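Local coordinates for probable glutamine synthetase (Pseudomonas aeruginosa, PDB 4HPP), which is probably a glutamine synthetase, built from the family's N-terminal and catalytic domains, and holds a magnesium ion and glutamic acid in the model, at residues R8-T14 with A88-G94; T21-S25 with G38-V42; L139-P144 with Q183-E187; A147-Q153 with F177-Y181; T284-L289 with L435-Y439. One frame throughout, in Å; residues are numbered along the deposited sequence.

Interaction 1 of 5, residues R8-T14 with A88-G94; sequences RLVSFVT and ALDYLHG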
# COMPACT_ATOMS: atom_id res chain seq x y z
N ARG A 8 -0.86 31.23 6.73
CA ARG A 8 -2.08 31.09 7.48
C ARG A 8 -3.03 32.12 6.91
O ARG A 8 -2.69 33.32 6.88
CB ARG A 8 -1.83 31.34 8.97
CG ARG A 8 -3.11 31.46 9.81
CD ARG A 8 -2.71 31.69 11.24
NE ARG A 8 -3.79 31.65 12.22
CZ ARG A 8 -3.85 30.77 13.24
NH1 ARG A 8 -2.91 29.85 13.37
NH2 ARG A 8 -4.85 30.82 14.13
N LEU A 9 -4.21 31.64 6.46
CA LEU A 9 -5.30 32.50 5.95
C LEU A 9 -6.35 32.80 7.04
O LEU A 9 -6.71 31.95 7.84
CB LEU A 9 -5.92 31.91 4.69
CG LEU A 9 -4.80 31.57 3.66
CD1 LEU A 9 -5.33 30.74 2.47
CD2 LEU A 9 -4.04 32.81 3.11
N VAL A 10 -6.83 34.05 7.09
CA VAL A 10 -7.90 34.37 7.98
C VAL A 10 -9.14 34.61 7.14
O VAL A 10 -9.08 35.35 6.16
CB VAL A 10 -7.55 35.63 8.82
CG1 VAL A 10 -8.76 36.02 9.63
CG2 VAL A 10 -6.39 35.32 9.75
N SER A 11 -10.25 33.98 7.49
CA SER A 11 -11.50 34.30 6.82
C SER A 11 -12.38 35.31 7.54
O SER A 11 -12.45 35.33 8.74
CB SER A 11 -12.30 33.02 6.56
OG SER A 11 -11.90 32.37 5.36
N PHE A 12 -13.03 36.19 6.78
CA PHE A 12 -14.19 36.95 7.23
C PHE A 12 -15.45 36.21 6.69
O PHE A 12 -15.59 35.97 5.48
CB PHE A 12 -14.20 38.40 6.69
CG PHE A 12 -12.99 39.22 7.04
CD1 PHE A 12 -12.19 38.92 8.16
CD2 PHE A 12 -12.65 40.35 6.27
CE1 PHE A 12 -11.08 39.70 8.48
CE2 PHE A 12 -11.52 41.14 6.60
CZ PHE A 12 -10.73 40.80 7.69
N VAL A 13 -16.36 35.86 7.61
CA VAL A 13 -17.58 35.17 7.28
C VAL A 13 -18.87 35.90 7.60
O VAL A 13 -18.93 36.78 8.47
CB VAL A 13 -17.62 33.79 7.95
CG1 VAL A 13 -16.40 33.00 7.55
CG2 VAL A 13 -17.69 33.90 9.46
N THR A 14 -19.93 35.51 6.88
CA THR A 14 -21.29 35.88 7.25
C THR A 14 -22.09 34.64 7.07
O THR A 14 -21.71 33.78 6.25
CB THR A 14 -21.84 36.98 6.36
OG1 THR A 14 -23.14 37.38 6.83
CG2 THR A 14 -21.82 36.54 4.91
N ALA A 88 -4.60 25.80 10.44
CA ALA A 88 -5.49 26.29 11.46
C ALA A 88 -6.83 26.64 10.76
O ALA A 88 -6.87 26.86 9.55
CB ALA A 88 -4.89 27.49 12.16
N LEU A 89 -7.90 26.67 11.53
CA LEU A 89 -9.13 27.29 11.18
C LEU A 89 -9.18 28.63 11.82
O LEU A 89 -9.28 28.73 13.03
CB LEU A 89 -10.25 26.43 11.73
CG LEU A 89 -11.67 26.88 11.30
CD1 LEU A 89 -11.92 26.84 9.79
CD2 LEU A 89 -12.72 26.05 12.04
N ASP A 90 -9.13 29.68 11.04
CA ASP A 90 -9.09 31.01 11.60
C ASP A 90 -10.03 31.93 10.89
O ASP A 90 -9.87 32.18 9.71
CB ASP A 90 -7.68 31.55 11.50
CG ASP A 90 -7.45 32.71 12.40
OD1 ASP A 90 -8.45 33.38 12.84
OD2 ASP A 90 -6.23 32.96 12.68
N TYR A 91 -11.02 32.46 11.59
CA TYR A 91 -12.00 33.36 10.92
C TYR A 91 -12.74 34.17 11.97
O TYR A 91 -12.74 33.80 13.14
CB TYR A 91 -13.04 32.55 10.07
CG TYR A 91 -13.92 31.70 10.95
CD1 TYR A 91 -15.06 32.22 11.56
CD2 TYR A 91 -13.59 30.38 11.21
CE1 TYR A 91 -15.88 31.41 12.39
CE2 TYR A 91 -14.40 29.56 12.00
CZ TYR A 91 -15.53 30.09 12.61
OH TYR A 91 -16.27 29.27 13.45
N LEU A 92 -13.36 35.25 11.52
CA LEU A 92 -14.14 36.19 12.32
C LEU A 92 -15.52 36.42 11.66
O LEU A 92 -15.63 36.54 10.43
CB LEU A 92 -13.44 37.56 12.36
CG LEU A 92 -12.06 37.71 12.96
CD1 LEU A 92 -10.99 37.41 11.94
CD2 LEU A 92 -11.86 39.13 13.49
N HIS A 93 -16.55 36.52 12.50
CA HIS A 93 -17.89 36.86 12.06
C HIS A 93 -17.92 38.34 11.82
O HIS A 93 -17.24 39.12 12.52
CB HIS A 93 -18.91 36.50 13.10
CG HIS A 93 -18.86 35.07 13.51
ND1 HIS A 93 -19.73 34.15 13.03
CD2 HIS A 93 -18.00 34.40 14.39
CE1 HIS A 93 -19.43 32.93 13.57
NE2 HIS A 93 -18.37 33.08 14.40
N GLY A 94 -18.69 38.74 10.81
CA GLY A 94 -18.73 40.11 10.42
C GLY A 94 -20.16 40.52 10.21
O GLY A 94 -21.06 39.67 10.04
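R8 reaches its partner in a fully extended form, chi1 to chi3 all t, which carries the guanidinium alongside D90. R8 NE lies 2.8 Å and R8 NH2 2.9 Å from D90 OD2, a salt bridge with both donors on one oxygen. A88 CB covers one face of the guanidinium, 3.3 Å from R8 NH1. The ion pair belongs to a larger cluster, since R8 also meets E79 and D90 also meets R75.

Beyond it the strands run parallel, their axes 29° apart and 4.5 Å at closest approach. S11 N donates to D90 O (2.9 Å), L92 N to S11 O (2.9 Å) and V13 N to L92 O (3.0 Å); G94 N to V13 O (3.1 Å) is weak. This is the parallel central pair, strands 9-15 and 89-97, of the beta-grasp sheet of the N-terminal domain.

V10, in the t rotamer, sets CG1 3.5 Å from L92 CD1. That same CD1 sits at the ring edge of F12, 4.2 Å from CE1, on the face covered by helix 31-35. On the other face Y91 is p, its ring end leads away from 8-14, and OH is hydrogen-bonded to N204 OD1, which also receives H93 NE2. V13, rotamer m, touches both rings with CG2, 3.8 Å from Y91 CD1 and 4.1 Å from H93 ND1, over one face of the imidazole.

Interaction 2 of 5, residues T21-S25 with G38-V42; sequences TRGRS and GCGWV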
# COMPACT_ATOMS: atom_id res chain seq x y z
N THR A 21 -22.65 29.69 5.75
CA THR A 21 -21.57 30.61 6.18
C THR A 21 -20.56 30.71 5.07
O THR A 21 -19.98 29.69 4.67
CB THR A 21 -20.82 30.03 7.37
OG1 THR A 21 -21.77 29.45 8.21
CG2 THR A 21 -20.07 31.02 8.16
N ARG A 22 -20.32 31.94 4.63
CA ARG A 22 -19.58 32.27 3.43
C ARG A 22 -18.56 33.35 3.79
O ARG A 22 -18.78 34.09 4.75
CB ARG A 22 -20.57 32.82 2.42
CG ARG A 22 -21.47 31.71 1.85
CD ARG A 22 -22.82 32.15 1.30
NE ARG A 22 -23.01 31.33 0.13
CZ ARG A 22 -24.09 30.62 -0.22
NH1 ARG A 22 -25.25 30.63 0.42
NH2 ARG A 22 -24.01 29.91 -1.30
N GLY A 23 -17.45 33.43 3.05
CA GLY A 23 -16.57 34.55 3.24
C GLY A 23 -15.41 34.52 2.31
O GLY A 23 -15.46 33.86 1.26
N ARG A 24 -14.34 35.22 2.71
CA ARG A 24 -13.17 35.45 1.88
C ARG A 24 -12.01 35.49 2.80
O ARG A 24 -12.17 35.86 3.96
CB ARG A 24 -13.25 36.84 1.28
CG ARG A 24 -14.18 36.91 0.10
CD ARG A 24 -14.19 38.28 -0.51
NE ARG A 24 -15.39 38.42 -1.32
CZ ARG A 24 -15.64 39.48 -2.07
NH1 ARG A 24 -14.75 40.47 -2.06
NH2 ARG A 24 -16.77 39.57 -2.79
N SER A 25 -10.81 35.17 2.32
CA SER A 25 -9.72 35.11 3.27
C SER A 25 -8.50 35.89 2.81
O SER A 25 -8.37 36.23 1.61
CB SER A 25 -9.37 33.66 3.59
OG SER A 25 -8.61 33.11 2.53
N GLY A 38 -12.81 45.63 6.36
CA GLY A 38 -13.30 44.29 6.11
C GLY A 38 -12.90 43.89 4.71
O GLY A 38 -11.80 44.25 4.28
N CYS A 39 -13.81 43.18 4.01
CA CYS A 39 -13.67 42.71 2.62
C CYS A 39 -14.93 42.97 1.84
O CYS A 39 -16.02 43.06 2.42
CB CYS A 39 -13.40 41.20 2.57
SG CYS A 39 -14.77 40.13 3.08
N GLY A 40 -14.81 43.05 0.52
CA GLY A 40 -15.98 43.23 -0.33
C GLY A 40 -17.02 42.12 -0.19
O GLY A 40 -16.74 41.04 0.29
N TRP A 41 -18.26 42.41 -0.57
CA TRP A 41 -19.32 41.39 -0.60
C TRP A 41 -20.39 41.90 -1.50
O TRP A 41 -20.49 43.10 -1.72
CB TRP A 41 -19.84 41.15 0.82
CG TRP A 41 -20.59 39.87 0.97
CD1 TRP A 41 -21.94 39.70 1.24
CD2 TRP A 41 -20.04 38.51 0.80
NE1 TRP A 41 -22.26 38.35 1.27
CE2 TRP A 41 -21.16 37.59 1.03
CE3 TRP A 41 -18.80 37.99 0.53
CZ2 TRP A 41 -20.99 36.22 0.98
CZ3 TRP A 41 -18.64 36.62 0.50
CH2 TRP A 41 -19.70 35.76 0.70
N VAL A 42 -21.20 41.01 -2.06
CA VAL A 42 -22.16 41.38 -3.14
C VAL A 42 -23.56 41.19 -2.53
O VAL A 42 -23.83 40.12 -1.98
CB VAL A 42 -21.90 40.51 -4.41
CG1 VAL A 42 -23.00 40.63 -5.45
CG2 VAL A 42 -20.55 40.85 -5.03
O HOH W 1 -12.53 41.77 -0.73
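Strands 21-27 and 39-41 are the two outermost strands of the five-stranded beta-grasp sheet within this chain, yet they meet: their axes come within 8.0 Å at 137°, too far for backbone pairing, so side chains bridge the gap. G38 leaves the preceding helix with positive phi (59°). C39 then directs SG to within 4.0 Å of R24 CB. At G40 the carbonyl O lies 3.0 Å from R24 CZ, over the face of the guanidinium; although R24 NH1 is 3.1 Å from that O, the angle is too poor for a hydrogen bond. Instead one water accepts from both R24 NH1 and G40 N, at 2.9 Å each. A CB on G40 would fall 3.0 Å from R24 NH1, a clash. W41 brings its indole alongside 21-25, with R24 NE near the ring edge, 3.9 Å from CE3. R22, whose guanidinium pairs with D16 and D52, offers its CB to W41 CH2 at 3.5 Å.

Interaction 3 of 5, residues L139-P144 with Q183-E187; sequences LPGERP and QRQYE. With MG (magnesium ion), chain B.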
# COMPACT_ATOMS: atom_id res chain seq x y z
N LEU A 139 -17.69 6.15 9.17
CA LEU A 139 -16.90 5.59 10.25
C LEU A 139 -16.55 4.18 9.85
O LEU A 139 -17.33 3.51 9.18
CB LEU A 139 -17.61 5.63 11.59
CG LEU A 139 -17.88 6.97 12.25
CD1 LEU A 139 -18.78 6.78 13.52
CD2 LEU A 139 -16.56 7.61 12.56
N PRO A 140 -15.36 3.72 10.24
CA PRO A 140 -15.09 2.31 9.96
C PRO A 140 -15.97 1.42 10.85
O PRO A 140 -16.87 1.90 11.54
CB PRO A 140 -13.60 2.16 10.30
CG PRO A 140 -13.29 3.27 11.29
CD PRO A 140 -14.29 4.38 11.03
N GLY A 141 -15.73 0.11 10.79
CA GLY A 141 -16.35 -0.82 11.72
C GLY A 141 -17.69 -1.36 11.28
O GLY A 141 -18.15 -1.11 10.15
N GLU A 142 -18.30 -2.08 12.22
CA GLU A 142 -19.58 -2.79 12.05
C GLU A 142 -20.78 -1.89 11.62
O GLU A 142 -20.63 -0.67 11.53
CB GLU A 142 -19.94 -3.49 13.39
CG GLU A 142 -18.82 -3.59 14.43
CD GLU A 142 -19.35 -3.94 15.83
OE1 GLU A 142 -19.67 -5.11 16.03
OE2 GLU A 142 -19.48 -3.06 16.73
N ARG A 143 -21.95 -2.50 11.35
CA ARG A 143 -23.23 -1.79 11.44
C ARG A 143 -23.23 -0.86 12.71
O ARG A 143 -22.50 -1.16 13.67
CB ARG A 143 -24.42 -2.77 11.48
CG ARG A 143 -24.75 -3.45 10.15
CD ARG A 143 -24.11 -4.84 10.08
NE ARG A 143 -23.75 -5.28 8.72
CZ ARG A 143 -22.90 -6.27 8.43
NH1 ARG A 143 -22.30 -6.96 9.39
NH2 ARG A 143 -22.64 -6.57 7.17
N PRO A 144 -23.99 0.28 12.70
CA PRO A 144 -24.07 1.18 13.88
C PRO A 144 -24.59 0.43 15.09
O PRO A 144 -25.40 -0.48 14.93
CB PRO A 144 -25.09 2.24 13.48
CG PRO A 144 -25.56 1.88 12.09
CD PRO A 144 -24.70 0.83 11.52
N GLN A 183 -29.14 6.14 13.91
CA GLN A 183 -27.89 5.51 13.57
C GLN A 183 -26.86 6.56 13.10
O GLN A 183 -27.16 7.40 12.21
CB GLN A 183 -28.16 4.53 12.47
CG GLN A 183 -29.26 3.54 12.79
CD GLN A 183 -29.11 2.33 11.93
OE1 GLN A 183 -28.72 2.43 10.75
NE2 GLN A 183 -29.33 1.16 12.51
N ARG A 184 -25.67 6.53 13.70
CA ARG A 184 -24.61 7.55 13.41
C ARG A 184 -25.01 8.95 13.90
O ARG A 184 -24.42 9.95 13.47
CB ARG A 184 -24.32 7.60 11.90
CG ARG A 184 -24.27 6.24 11.21
CD ARG A 184 -23.00 5.51 11.67
NE ARG A 184 -22.72 4.29 10.95
CZ ARG A 184 -21.75 3.43 11.29
NH1 ARG A 184 -20.96 3.69 12.35
NH2 ARG A 184 -21.57 2.29 10.58
N GLN A 185 -26.06 9.05 14.74
CA GLN A 185 -26.38 10.34 15.25
C GLN A 185 -25.58 10.64 16.53
O GLN A 185 -25.49 9.78 17.45
CB GLN A 185 -27.85 10.43 15.52
CG GLN A 185 -28.30 11.87 15.65
CD GLN A 185 -29.77 12.03 15.95
OE1 GLN A 185 -30.40 11.19 16.62
NE2 GLN A 185 -30.34 13.15 15.49
N TYR A 186 -25.04 11.87 16.57
CA TYR A 186 -24.39 12.43 17.76
C TYR A 186 -24.90 13.83 18.10
O TYR A 186 -25.52 14.49 17.29
CB TYR A 186 -22.89 12.49 17.57
CG TYR A 186 -22.37 11.10 17.32
CD1 TYR A 186 -21.95 10.30 18.39
CD2 TYR A 186 -22.39 10.53 16.02
CE1 TYR A 186 -21.52 9.03 18.21
CE2 TYR A 186 -21.93 9.24 15.83
CZ TYR A 186 -21.50 8.50 16.94
OH TYR A 186 -21.05 7.20 16.83
N GLU A 187 -24.69 14.23 19.35
CA GLU A 187 -25.07 15.54 19.81
C GLU A 187 -23.94 16.14 20.64
O GLU A 187 -23.36 15.49 21.51
CB GLU A 187 -26.35 15.47 20.62
CG GLU A 187 -26.94 16.86 20.91
CD GLU A 187 -28.14 16.84 21.86
OE1 GLU A 187 -28.65 17.92 22.23
OE2 GLU A 187 -28.61 15.75 22.23
MG MG B . -31.07 15.53 21.72
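An arginine in left-handed backbone conformation dominates this contact: R184 (phi/psi 67/14) sends its side chain into the bend of the loop 139-144, where the loop covers 105 Å² of R184. There R184 NH2 donates to the carbonyl O of E142 at 3.2 Å, with an N-H...O angle of 139°, the one hydrogen bond between the segments. The loop lines the guanidinium with carbon: P144 CD lies over one face, 3.6 Å from R184 NH2, and L139 CB is 3.9 Å from R184 NH1. Next to it P144 CG rests 3.5 Å from Q183 OE1. L139 CD1 approaches Y186 OH to 4.0 Å, a hydroxyl whose hydrogen bond goes to A152 O.

In the catalytic domain the contact ties the loop after strand 124-137 to the residues leading into strand 185-194. Farther along, well out of the loop's reach, E187 OE2 binds the magnesium ion at 2.5 Å, a site completed on the protein side by E133 and E180.

The chemistry is thus split along one short segment. Toward the surface a cationic side chain meets a neutral carbonyl and apolar carbon, without a salt bridge between the segments, whereas two residues after R184's buried neighbour Q185 a carboxylate serves the metal.

Interaction 4 of 5, residues A147-Q153 with F177-Y181; sequences AFSLQAQ and FLPEY. With MG (magnesium ion), chain B; GLU (glutamic acid), chain D.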
# COMPACT_ATOMS: atom_id res chain seq x y z
N ALA A 147 -28.77 2.79 19.84
CA ALA A 147 -29.00 4.15 20.23
C ALA A 147 -28.46 4.46 21.65
O ALA A 147 -28.66 3.69 22.58
CB ALA A 147 -30.48 4.43 20.19
N PHE A 148 -27.78 5.59 21.79
CA PHE A 148 -27.39 6.14 23.10
C PHE A 148 -26.23 5.34 23.77
O PHE A 148 -25.93 5.59 24.92
CB PHE A 148 -28.62 6.18 24.06
CG PHE A 148 -29.81 7.01 23.58
CD1 PHE A 148 -31.10 6.62 23.91
CD2 PHE A 148 -29.66 8.17 22.86
CE1 PHE A 148 -32.22 7.36 23.50
CE2 PHE A 148 -30.76 8.90 22.43
CZ PHE A 148 -32.05 8.50 22.75
N SER A 149 -25.65 4.36 23.07
CA SER A 149 -24.88 3.30 23.68
C SER A 149 -23.39 3.60 23.70
O SER A 149 -22.88 4.33 22.82
CB SER A 149 -25.19 1.90 23.06
OG SER A 149 -24.76 1.80 21.71
N LEU A 150 -22.70 3.04 24.72
CA LEU A 150 -21.24 3.26 24.89
C LEU A 150 -20.56 2.82 23.60
O LEU A 150 -19.66 3.48 23.10
CB LEU A 150 -20.63 2.49 26.12
CG LEU A 150 -19.15 2.80 26.49
CD1 LEU A 150 -18.87 4.29 26.58
CD2 LEU A 150 -18.75 2.16 27.81
N GLN A 151 -21.05 1.73 23.02
CA GLN A 151 -20.43 1.25 21.82
C GLN A 151 -20.53 2.25 20.71
O GLN A 151 -19.56 2.38 19.91
CB GLN A 151 -20.93 -0.12 21.42
CG GLN A 151 -20.27 -1.25 22.21
CD GLN A 151 -20.50 -2.54 21.46
OE1 GLN A 151 -21.62 -2.99 21.42
NE2 GLN A 151 -19.47 -3.10 20.84
N ALA A 152 -21.63 3.00 20.67
CA ALA A 152 -21.80 3.97 19.56
C ALA A 152 -20.87 5.13 19.77
O ALA A 152 -20.34 5.66 18.80
CB ALA A 152 -23.23 4.47 19.38
N GLN A 153 -20.65 5.53 21.02
CA GLN A 153 -19.66 6.57 21.27
C GLN A 153 -18.25 6.04 20.91
O GLN A 153 -17.49 6.72 20.21
CB GLN A 153 -19.78 7.10 22.71
CG GLN A 153 -18.66 8.08 23.04
CD GLN A 153 -19.07 9.29 23.86
OE1 GLN A 153 -20.27 9.58 24.08
NE2 GLN A 153 -18.06 10.02 24.32
N PHE A 177 -21.01 15.53 25.02
CA PHE A 177 -20.99 14.86 23.71
C PHE A 177 -21.64 13.53 23.92
O PHE A 177 -21.38 12.87 24.92
CB PHE A 177 -19.55 14.66 23.15
CG PHE A 177 -19.52 13.90 21.84
CD1 PHE A 177 -19.51 14.59 20.62
CD2 PHE A 177 -19.50 12.51 21.82
CE1 PHE A 177 -19.57 13.87 19.41
CE2 PHE A 177 -19.52 11.81 20.62
CZ PHE A 177 -19.54 12.49 19.41
N LEU A 178 -22.51 13.13 23.02
CA LEU A 178 -23.25 11.88 23.27
C LEU A 178 -23.73 11.25 21.96
O LEU A 178 -24.12 11.98 21.05
CB LEU A 178 -24.43 12.17 24.22
CG LEU A 178 -25.41 13.32 23.92
CD1 LEU A 178 -26.76 12.78 23.43
CD2 LEU A 178 -25.64 14.22 25.13
N PRO A 179 -23.72 9.92 21.85
CA PRO A 179 -24.47 9.30 20.70
C PRO A 179 -25.95 9.49 20.95
O PRO A 179 -26.38 9.47 22.11
CB PRO A 179 -24.18 7.82 20.82
CG PRO A 179 -23.88 7.64 22.30
CD PRO A 179 -23.24 8.91 22.82
N GLU A 180 -26.72 9.77 19.89
CA GLU A 180 -28.16 10.03 20.02
C GLU A 180 -29.01 8.85 19.46
O GLU A 180 -28.52 7.74 19.22
CB GLU A 180 -28.53 11.32 19.27
CG GLU A 180 -28.78 12.53 20.15
CD GLU A 180 -30.15 12.55 20.79
OE1 GLU A 180 -30.43 13.49 21.55
OE2 GLU A 180 -30.96 11.64 20.53
N TYR A 181 -30.29 9.13 19.19
CA TYR A 181 -31.25 8.05 18.92
C TYR A 181 -31.00 7.39 17.56
O TYR A 181 -30.98 6.17 17.48
CB TYR A 181 -32.74 8.49 19.23
CG TYR A 181 -33.76 7.42 19.03
CD1 TYR A 181 -33.61 6.16 19.63
CD2 TYR A 181 -34.89 7.65 18.23
CE1 TYR A 181 -34.53 5.14 19.43
CE2 TYR A 181 -35.83 6.64 18.01
CZ TYR A 181 -35.65 5.40 18.59
OH TYR A 181 -36.58 4.42 18.38
MG MG B . -31.07 15.53 21.72
N GLU D . -33.88 14.35 17.20
CA GLU D . -35.02 15.14 17.82
C GLU D . -35.44 16.42 17.07
O GLU D . -35.56 16.45 15.85
CB GLU D . -34.68 15.49 19.27
CG GLU D . -34.68 14.30 20.19
CD GLU D . -34.15 14.64 21.54
OE1 GLU D . -34.95 14.58 22.48
OE2 GLU D . -32.94 14.97 21.65
OXT GLU D . -35.65 17.49 17.66
O HOH W 2 -26.32 6.35 18.96
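P179 is the principal bump, with 97 Å² covered, and its ring fills a hollow at the start of helix 150-155. P179 CG sits 3.6 Å from F148 C and 3.5 Å from S149 O, P179 CB touches A152 CB at 3.8 Å, and P179 CD meets Q153 OE1 at 3.3 Å. The hollow lies where the chain turns into the helix at S149, the N-cap residue, whose O accepts from Q153 N (3.1 Å). Q153 OE1 also borders the ring edge of F177, 3.8 Å from CD2, while Q153 NE2 bonds S25 of a neighbouring subunit.

F148, with positive phi (73°), starts its CA-to-CB bond away but folds its ring back, putting F148 CZ 3.6 Å from Y181 CB; the two rings are oblique, planes at 35°. A147 CB fits against Y181 CD1 at 3.6 Å. Between the backbones, F148 N to E180 O is a weak bond (3.4 Å); a water bridges the same two atoms, accepting from F148 N at 3.3 Å and donating to E180 O at 2.6 Å.

E180 OE1 binds magnesium at 2.1 Å, beside OE2 of the glutamic acid at 2.0 Å from the ion, while E180 OE2 accepts from Y181 N (2.9 Å). One carboxylate oxygen is therefore committed to the metal and the other to the protein, consistent with a fixed orientation of the E180 carboxylate.

Interaction 5 of 5, residues T284-L289 with L435-Y439; sequences TAASYL and LCRHY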
# COMPACT_ATOMS: atom_id res chain seq x y z
N THR A 284 -36.47 25.46 5.66
CA THR A 284 -36.24 24.87 4.33
C THR A 284 -37.31 23.86 4.00
O THR A 284 -38.02 23.36 4.90
CB THR A 284 -34.87 24.19 4.17
OG1 THR A 284 -34.74 23.16 5.14
CG2 THR A 284 -33.73 25.19 4.33
N ALA A 285 -37.41 23.56 2.72
CA ALA A 285 -38.39 22.58 2.23
C ALA A 285 -38.24 21.23 2.99
O ALA A 285 -39.25 20.64 3.41
CB ALA A 285 -38.27 22.40 0.71
N ALA A 286 -36.99 20.79 3.20
CA ALA A 286 -36.69 19.56 3.96
C ALA A 286 -37.08 19.64 5.42
O ALA A 286 -37.12 18.60 6.10
CB ALA A 286 -35.23 19.15 3.83
N SER A 287 -37.37 20.85 5.91
CA SER A 287 -37.67 21.02 7.33
C SER A 287 -38.99 20.37 7.68
O SER A 287 -39.19 19.89 8.83
CB SER A 287 -37.66 22.49 7.73
OG SER A 287 -36.34 23.01 7.70
N TYR A 288 -39.89 20.30 6.69
CA TYR A 288 -41.23 19.79 6.96
C TYR A 288 -41.37 18.26 6.95
O TYR A 288 -42.35 17.76 7.45
CB TYR A 288 -42.31 20.60 6.23
CG TYR A 288 -42.20 21.98 6.76
CD1 TYR A 288 -41.26 22.87 6.23
CD2 TYR A 288 -42.93 22.37 7.86
CE1 TYR A 288 -41.09 24.13 6.74
CE2 TYR A 288 -42.75 23.63 8.42
CZ TYR A 288 -41.83 24.51 7.85
OH TYR A 288 -41.64 25.76 8.39
N LEU A 289 -40.35 17.55 6.45
CA LEU A 289 -40.25 16.10 6.70
C LEU A 289 -39.95 15.80 8.17
O LEU A 289 -40.22 14.69 8.64
CB LEU A 289 -39.18 15.42 5.81
CG LEU A 289 -39.04 15.98 4.40
CD1 LEU A 289 -37.77 15.52 3.74
CD2 LEU A 289 -40.27 15.58 3.55
N LEU A 435 -36.11 14.92 -1.90
CA LEU A 435 -35.99 16.19 -1.26
C LEU A 435 -35.08 16.06 -0.04
O LEU A 435 -34.27 16.92 0.23
CB LEU A 435 -37.38 16.54 -0.77
CG LEU A 435 -37.60 17.95 -0.29
CD1 LEU A 435 -37.16 18.94 -1.38
CD2 LEU A 435 -39.08 18.07 0.08
N CYS A 436 -35.24 14.95 0.67
CA CYS A 436 -34.45 14.66 1.83
C CYS A 436 -33.02 14.32 1.43
O CYS A 436 -32.04 14.81 2.02
CB CYS A 436 -35.08 13.53 2.63
SG CYS A 436 -33.84 12.52 3.42
N ARG A 437 -32.89 13.55 0.37
CA ARG A 437 -31.57 13.23 -0.12
C ARG A 437 -30.98 14.50 -0.65
O ARG A 437 -29.75 14.71 -0.58
CB ARG A 437 -31.60 12.17 -1.23
CG ARG A 437 -31.95 10.74 -0.80
CD ARG A 437 -32.09 9.88 -2.07
NE ARG A 437 -32.73 8.57 -1.85
CZ ARG A 437 -33.97 8.26 -2.23
NH1 ARG A 437 -34.72 9.15 -2.87
NH2 ARG A 437 -34.45 7.04 -1.98
N HIS A 438 -31.84 15.33 -1.22
CA HIS A 438 -31.34 16.52 -1.85
C HIS A 438 -30.71 17.30 -0.75
O HIS A 438 -29.55 17.62 -0.87
CB HIS A 438 -32.42 17.29 -2.66
CG HIS A 438 -31.89 18.54 -3.37
ND1 HIS A 438 -31.04 18.48 -4.42
CD2 HIS A 438 -32.11 19.91 -3.12
CE1 HIS A 438 -30.71 19.75 -4.81
NE2 HIS A 438 -31.38 20.61 -4.02
N TYR A 439 -31.43 17.55 0.37
CA TYR A 439 -30.93 18.48 1.42
C TYR A 439 -29.79 17.91 2.30
O TYR A 439 -28.89 18.65 2.74
CB TYR A 439 -32.07 19.07 2.27
CG TYR A 439 -32.73 20.25 1.61
CD1 TYR A 439 -32.31 21.55 1.88
CD2 TYR A 439 -33.77 20.08 0.70
CE1 TYR A 439 -32.89 22.64 1.25
CE2 TYR A 439 -34.35 21.16 0.06
CZ TYR A 439 -33.91 22.44 0.34
OH TYR A 439 -34.50 23.48 -0.30
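Apolar packing dominates the contact between 284-289 and 435-439. A286 CB rests 3.5 Å from Y439 CG, and its neighbour A285 sets CB 4.2 Å from both L435 CD1 and Y439 CE2. One turn on, L289 CD1 reaches C436 CB at 3.5 Å, with L289 CD2 4.4 Å from L435 CD2. The small alanines let the backbones come close, A286 CA to C436 CA being 5.8 Å. The Y439 ring adds an aromatic component: A286 N lies over one face, and T284 CB is 3.9 Å from Y439 CE1.

Polar groups are satisfied within a segment or outside the pair. S287 N donates to T284 O (2.8 Å) and T284 N to S287 OG (3.2 Å), while Y439 OH bonds Q51 and A285 N bonds E423.

Here helix 432-439, close to the C terminus, packs in the catalytic domain against 284-286 and L289, the approach to and first part of the short helix that carries R290 of the glutamic acid pocket.

From the N terminus, interaction 1 closes a long loop by pairing strand 9-15 with strand 89-97. Interaction 2 falls wholly within that loop and joins the outermost strands of the sheet within this chain; the two touch directly, T14 N lying 2.8 Å from R22 O. Next, interaction 3 ties the loop after strand 124-137 to strand 185-194 and encloses interaction 4, which links helix 150-155 to strand 174-179. These also touch and share the magnesium site. Interaction 5 follows in series, spanning 145 residues to pack helix 432-439 against residues 284-289. None cross. Centres of interactions 2 and 4 are 38 Å apart within the chain, yet S25 is hydrogen-bonded to Q153 of a neighbouring subunit.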